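Local coordinates for protein putative acetyltransferase (Nocardia farcinica, PDB 3D9W) that probably transfers an acetyl group from acetyl-CoA to arylamine substrates, at residues Pro7-Asn12 with Gln198-Phe203; Thr101-Gly105 with Phe193-Gln198. All coordinates share one frame; numbering follows the deposited sequence.

Contact 1. Residues Pro7-Asn12 with Gln198-Phe203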
loop_
_atom_site.group_PDB
_atom_site.type_symbol
_atom_site.label_atom_id
_atom_site.label_comp_id
_atom_site.label_asym_id
_atom_site.label_seq_id
_atom_site.Cartn_x
_atom_site.Cartn_y
_atom_site.Cartn_z
ATOM N N PRO A 7 -17.271 -17.765 0.051
ATOM C CA PRO A 7 -16.903 -16.347 0.141
ATOM C C PRO A 7 -15.548 -16.130 0.803
ATOM O O PRO A 7 -14.957 -15.057 0.705
ATOM C CB PRO A 7 -18.050 -15.748 0.950
ATOM C CG PRO A 7 -18.466 -16.891 1.841
ATOM C CD PRO A 7 -18.467 -18.041 0.867
ATOM N N ALA A 8 -15.065 -17.165 1.477
ATOM C CA ALA A 8 -13.781 -17.105 2.140
ATOM C C ALA A 8 -12.669 -16.913 1.108
ATOM O O ALA A 8 -11.637 -16.301 1.391
ATOM C CB ALA A 8 -13.545 -18.383 2.940
ATOM N N TYR A 9 -12.877 -17.420 -0.099
ATOM C CA TYR A 9 -11.850 -17.301 -1.117
ATOM C C TYR A 9 -11.964 -16.045 -1.959
ATOM O O TYR A 9 -11.256 -15.902 -2.960
ATOM C CB TYR A 9 -11.879 -18.525 -2.030
ATOM C CG TYR A 9 -11.644 -19.822 -1.307
ATOM C CD1 TYR A 9 -12.670 -20.447 -0.600
ATOM C CD2 TYR A 9 -10.386 -20.411 -1.302
ATOM C CE1 TYR A 9 -12.444 -21.634 0.099
ATOM C CE2 TYR A 9 -10.147 -21.592 -0.608
ATOM C CZ TYR A 9 -11.175 -22.198 0.091
ATOM O OH TYR A 9 -10.917 -23.347 0.800
ATOM N N HIS A 10 -12.836 -15.132 -1.553
ATOM C CA HIS A 10 -13.031 -13.904 -2.315
ATOM C C HIS A 10 -12.827 -12.644 -1.482
ATOM O O HIS A 10 -12.250 -12.710 -0.397
ATOM C CB HIS A 10 -14.407 -13.960 -2.963
ATOM C CG HIS A 10 -14.641 -15.232 -3.716
ATOM N ND1 HIS A 10 -14.369 -15.365 -5.060
ATOM C CD2 HIS A 10 -15.042 -16.455 -3.290
ATOM C CE1 HIS A 10 -14.590 -16.615 -5.430
ATOM N NE2 HIS A 10 -14.998 -17.297 -4.374
ATOM N N TRP A 11 -13.300 -11.498 -1.951
ATOM C CA TRP A 11 -13.030 -10.287 -1.192
ATOM C C TRP A 11 -14.185 -9.435 -0.700
ATOM O O TRP A 11 -14.061 -8.213 -0.621
ATOM C CB TRP A 11 -12.054 -9.443 -2.000
ATOM C CG TRP A 11 -10.913 -10.286 -2.435
ATOM C CD1 TRP A 11 -10.861 -11.101 -3.534
ATOM C CD2 TRP A 11 -9.713 -10.530 -1.702
ATOM N NE1 TRP A 11 -9.705 -11.843 -3.524
ATOM C CE2 TRP A 11 -8.982 -11.511 -2.406
ATOM C CE3 TRP A 11 -9.179 -10.016 -0.513
ATOM C CZ2 TRP A 11 -7.747 -11.985 -1.957
ATOM C CZ3 TRP A 11 -7.949 -10.489 -0.069
ATOM C CH2 TRP A 11 -7.250 -11.460 -0.786
ATOM N N ASN A 12 -15.293 -10.089 -0.353
ATOM C CA ASN A 12 -16.488 -9.411 0.141
ATOM C C ASN A 12 -16.809 -8.121 -0.601
ATOM O O ASN A 12 -17.003 -7.084 0.030
ATOM C CB ASN A 12 -16.358 -9.103 1.642
ATOM C CG ASN A 12 -16.118 -10.355 2.482
ATOM O OD1 ASN A 12 -16.675 -11.434 2.195
ATOM N ND2 ASN A 12 -15.298 -10.219 3.534
ATOM N N GLN A 198 -3.095 -16.303 -1.948
ATOM C CA GLN A 198 -3.307 -15.739 -0.615
ATOM C C GLN A 198 -4.744 -15.255 -0.468
ATOM O O GLN A 198 -5.365 -14.825 -1.440
ATOM C CB GLN A 198 -2.324 -14.594 -0.366
ATOM C CG GLN A 198 -0.874 -15.056 -0.251
ATOM C CD GLN A 198 -0.555 -15.693 1.092
ATOM O OE1 GLN A 198 -0.299 -14.998 2.083
ATOM N NE2 GLN A 198 -0.582 -17.018 1.138
ATOM N N TYR A 199 -5.269 -15.321 0.752
ATOM C CA TYR A 199 -6.642 -14.922 1.006
ATOM C C TYR A 199 -6.813 -14.015 2.226
ATOM O O TYR A 199 -5.871 -13.795 2.985
ATOM C CB TYR A 199 -7.478 -16.181 1.150
ATOM C CG TYR A 199 -7.347 -17.094 -0.045
ATOM C CD1 TYR A 199 -7.995 -16.803 -1.241
ATOM C CD2 TYR A 199 -6.554 -18.245 0.010
ATOM C CE1 TYR A 199 -7.867 -17.629 -2.355
ATOM C CE2 TYR A 199 -6.416 -19.080 -1.106
ATOM C CZ TYR A 199 -7.081 -18.764 -2.284
ATOM O OH TYR A 199 -6.990 -19.584 -3.390
ATOM N N ARG A 200 -8.024 -13.495 2.409
ATOM C CA ARG A 200 -8.308 -12.597 3.515
ATOM C C ARG A 200 -7.849 -13.116 4.862
ATOM O O ARG A 200 -7.359 -12.341 5.686
ATOM C CB ARG A 200 -9.804 -12.244 3.547
ATOM C CG ARG A 200 -10.162 -11.165 2.526
ATOM C CD ARG A 200 -11.547 -10.556 2.686
ATOM N NE ARG A 200 -12.600 -11.461 2.245
ATOM C CZ ARG A 200 -13.290 -12.257 3.059
ATOM N NH1 ARG A 200 -13.043 -12.257 4.368
ATOM N NH2 ARG A 200 -14.219 -13.067 2.563
ATOM N N ILE A 201 -7.989 -14.421 5.088
ATOM C CA ILE A 201 -7.567 -15.015 6.359
ATOM C C ILE A 201 -6.053 -14.867 6.515
ATOM O O ILE A 201 -5.551 -14.622 7.615
ATOM C CB ILE A 201 -7.906 -16.518 6.442
ATOM C CG1 ILE A 201 -9.259 -16.810 5.762
ATOM C CG2 ILE A 201 -7.948 -16.944 7.906
ATOM C CD1 ILE A 201 -10.535 -16.398 6.554
ATOM N N ASP A 202 -5.330 -15.022 5.409
ATOM C CA ASP A 202 -3.877 -14.893 5.408
ATOM C C ASP A 202 -3.493 -13.445 5.700
ATOM O O ASP A 202 -2.466 -13.186 6.322
ATOM C CB ASP A 202 -3.310 -15.293 4.050
ATOM C CG ASP A 202 -3.833 -16.623 3.579
ATOM O OD1 ASP A 202 -3.714 -17.602 4.346
ATOM O OD2 ASP A 202 -4.360 -16.692 2.444
ATOM N N PHE A 203 -4.315 -12.505 5.236
ATOM C CA PHE A 203 -4.056 -11.093 5.476
ATOM C C PHE A 203 -4.297 -10.752 6.935
ATOM O O PHE A 203 -3.594 -9.921 7.500
ATOM C CB PHE A 203 -4.953 -10.221 4.606
ATOM C CG PHE A 203 -4.496 -10.111 3.184
ATOM C CD1 PHE A 203 -3.449 -10.897 2.711
ATOM C CD2 PHE A 203 -5.116 -9.223 2.309
ATOM C CE1 PHE A 203 -3.024 -10.803 1.381
ATOM C CE2 PHE A 203 -4.696 -9.125 0.978
ATOM C CZ PHE A 203 -3.646 -9.919 0.517
HETATM O O HOH W 1 -10.152 -14.178 0.626
#
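The N-terminal 3-10 turn and the loop after it, Pro7-Asn12, clamp onto the first turn of helix 200-212, where Arg200 reaches back across the loop, Trp11 lies along the arginine chain and Tyr9 meets Tyr199. The arginine chain slides past the Trp11 indole, its CG lying 3.4 Å from CE3 of Trp11. It then bends at chi3 (-74°), which swings the guanidinium in among the backbone carbonyls of the loop. NE of Arg200 donates to His10 O over 2.9 Å at an N-H...O angle of 135°, with the donor tilted out of the carbonyl plane. From the guanidinium edge, NH2 makes a weak bond of 2.8 Å to Pro7 O, and ND2 of Asn12 sits over one guanidinium face, the amide inclined to it, without a hydrogen bond. A water at the helix start bridges the two segments, sharing His10 O with the guanidinium: it donates to Ala8 O and His10 O and accepts from the backbone N of Arg200, 2.9 Å from the water O. Nearby, the edge of Tyr9 meets the face of Tyr199 in a T-shaped pair, planes 77° apart, with CD2 of Tyr9 3.8 Å from CZ of Tyr199. Further along the helix Trp11 CZ3 touches Phe203 CE2 at 3.7 Å, the two rings meeting obliquely. Trp11 also rests on Ala90 and Val100, and its backbone N bonds to Glu94, so the loop is tied to helix 82-95 as well. Tyr199 holds the N-cap position. The chemistry is that of a cation held mainly by main-chain oxygens: Arg200 and the water together engage the carbonyls of Pro7, Ala8 and His10, while the aromatic pairs and the arginine's aliphatic chain on Trp11 supply the apolar part of the grip.

Contact 2. Residues Thr101-Gly105 with Phe193-Gln198; sequences TGHTG and FTTAPQ
Gly102 and Gln198 form a single antiparallel hydrogen-bonded pair, and Gly105 with Phe193 a non-hydrogen-bonded one; between them the loop 194-197 bows away from strand 99-107, the register shifting by two. The tightly packed part runs from Gly102 to His103 and the Gln198 side chain. Gln198 N donates to Gly102 O over 2.7 Å, whereas the return bond from Gly102 N to Gln198 O, at 3.4 Å, is weak. The imidazole of His103 lies against the bowed loop, one face toward Thr194 and Thr195. Its ND1 donates to Ala196 O at 3.2 Å with an N-H...O angle of 154°, approaching from above the carbonyl plane, and Thr194 O and Thr195 CA sit over that ring face. The latter is a CH-pi contact, CA of Thr195 being 3.8 Å from the centroid of the His103 ring. Bent at chi2 (-77°), the Gln198 side chain runs over the backbone of His103 and brings OE1 to the hydroxyl of Thr104, where OG1 donates across 2.8 Å. The other end of that amide, NE2, turns back to Pro197 O, so both polar atoms of Gln198 are engaged and its rotation is fixed. Where the backbones part, the contact is looser and water takes over. One water accepts from Thr104 N and donates to Thr194 O and Ala196 O, the last 2.8 Å from the water O; another donates to Thr104 O and, weakly, to Thr194 OG1. At the far end CB of Phe193 packs 3.6 Å from CA of Gly105. There the regular sheet resumes: strand 99-107 lies between strands 117-125 and 188-193, Phe193 touches Leu121 and stacks on Trp177, and past Gln198 the chain enters helix 200-212.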
loop_
_atom_site.group_PDB
_atom_site.type_symbol
_atom_site.label_atom_id
_atom_site.label_comp_id
_atom_site.label_asym_id
_atom_site.label_seq_id
_atom_site.Cartn_x
_atom_site.Cartn_y
_atom_site.Cartn_z
ATOM N N THR A 101 -6.963 -12.386 -7.114
ATOM C CA THR A 101 -6.306 -13.441 -6.349
ATOM C C THR A 101 -5.158 -12.761 -5.597
ATOM O O THR A 101 -4.542 -11.839 -6.111
ATOM C CB THR A 101 -5.790 -14.548 -7.313
ATOM O OG1 THR A 101 -5.041 -15.532 -6.592
ATOM C CG2 THR A 101 -4.936 -13.940 -8.382
ATOM N N GLY A 102 -4.868 -13.198 -4.382
ATOM C CA GLY A 102 -3.824 -12.530 -3.634
ATOM C C GLY A 102 -2.467 -13.175 -3.510
ATOM O O GLY A 102 -2.305 -14.371 -3.700
ATOM N N HIS A 103 -1.486 -12.341 -3.187
ATOM C CA HIS A 103 -0.101 -12.758 -2.985
ATOM C C HIS A 103 0.471 -11.960 -1.815
ATOM O O HIS A 103 -0.089 -10.945 -1.401
ATOM C CB HIS A 103 0.766 -12.487 -4.222
ATOM C CG HIS A 103 0.404 -13.302 -5.428
ATOM N ND1 HIS A 103 -0.085 -14.587 -5.347
ATOM C CD2 HIS A 103 0.532 -13.035 -6.751
ATOM C CE1 HIS A 103 -0.241 -15.077 -6.564
ATOM N NE2 HIS A 103 0.128 -14.155 -7.434
ATOM N N THR A 104 1.587 -12.432 -1.281
ATOM C CA THR A 104 2.241 -11.760 -0.173
ATOM C C THR A 104 3.717 -11.650 -0.478
ATOM O O THR A 104 4.339 -12.588 -0.967
ATOM C CB THR A 104 2.081 -12.525 1.142
ATOM O OG1 THR A 104 0.729 -12.421 1.594
ATOM C CG2 THR A 104 2.990 -11.938 2.194
ATOM N N GLY A 105 4.279 -10.491 -0.183
ATOM C CA GLY A 105 5.682 -10.293 -0.441
ATOM C C GLY A 105 6.450 -9.963 0.814
ATOM O O GLY A 105 5.863 -9.684 1.863
ATOM N N PHE A 193 8.333 -11.573 -3.797
ATOM C CA PHE A 193 7.079 -12.281 -3.566
ATOM C C PHE A 193 6.961 -13.565 -4.366
ATOM O O PHE A 193 7.606 -13.727 -5.403
ATOM C CB PHE A 193 5.871 -11.383 -3.864
ATOM C CG PHE A 193 5.695 -11.041 -5.315
ATOM C CD1 PHE A 193 6.375 -9.972 -5.876
ATOM C CD2 PHE A 193 4.807 -11.755 -6.104
ATOM C CE1 PHE A 193 6.161 -9.613 -7.198
ATOM C CE2 PHE A 193 4.586 -11.408 -7.422
ATOM C CZ PHE A 193 5.261 -10.336 -7.975
ATOM N N THR A 194 6.139 -14.479 -3.866
ATOM C CA THR A 194 5.905 -15.749 -4.526
ATOM C C THR A 194 4.521 -15.690 -5.140
ATOM O O THR A 194 3.806 -14.710 -4.965
ATOM C CB THR A 194 5.968 -16.941 -3.535
ATOM O OG1 THR A 194 4.890 -16.860 -2.592
ATOM C CG2 THR A 194 7.295 -16.943 -2.801
ATOM N N THR A 195 4.135 -16.732 -5.860
ATOM C CA THR A 195 2.826 -16.731 -6.477
ATOM C C THR A 195 1.848 -17.609 -5.731
ATOM O O THR A 195 0.842 -18.053 -6.280
ATOM C CB THR A 195 2.903 -17.186 -7.925
ATOM O OG1 THR A 195 3.635 -18.411 -7.991
ATOM C CG2 THR A 195 3.579 -16.126 -8.775
ATOM N N ALA A 196 2.150 -17.856 -4.467
ATOM C CA ALA A 196 1.278 -18.667 -3.622
ATOM C C ALA A 196 -0.058 -17.941 -3.434
ATOM O O ALA A 196 -0.082 -16.767 -3.051
ATOM C CB ALA A 196 1.936 -18.890 -2.270
ATOM N N PRO A 197 -1.183 -18.625 -3.709
ATOM C CA PRO A 197 -2.515 -18.030 -3.557
ATOM C C PRO A 197 -2.703 -17.562 -2.122
ATOM O O PRO A 197 -2.486 -18.332 -1.188
ATOM C CB PRO A 197 -3.446 -19.189 -3.900
ATOM C CG PRO A 197 -2.658 -19.961 -4.888
ATOM C CD PRO A 197 -1.286 -19.984 -4.267
ATOM N N GLN A 198 -3.095 -16.303 -1.948
ATOM C CA GLN A 198 -3.307 -15.739 -0.615
ATOM C C GLN A 198 -4.744 -15.255 -0.468
ATOM O O GLN A 198 -5.365 -14.825 -1.440
ATOM C CB GLN A 198 -2.324 -14.594 -0.366
ATOM C CG GLN A 198 -0.874 -15.056 -0.251
ATOM C CD GLN A 198 -0.555 -15.693 1.092
ATOM O OE1 GLN A 198 -0.299 -14.998 2.083
ATOM N NE2 GLN A 198 -0.582 -17.018 1.138
HETATM O O HOH W 2 6.480 -14.826 -0.478
HETATM O O HOH W 3 2.265 -15.203 -2.657
#

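How the contacts relate
Contact 1 is a surface contact and contact 2 is partly buried, but they form one continuous patch, their centres about 12 Å apart. Gln198 belongs to both: the segment that leaves strand 188-193 along strand 99-107 in contact 2 goes straight on into the helix start of contact 1. Contact 2 is nested within the chain loop that contact 1 closes. Both use bridging water, but otherwise the chemistry follows the place. Contact 1 joins the N-terminal loop to a helix through arginine-to-carbonyl bonding and aromatic pairs, while contact 2 relies on strand pairing, an imidazole and an amide. Trp11 packs on Gly102, and Phe203 on His103 and Thr104, joining the two.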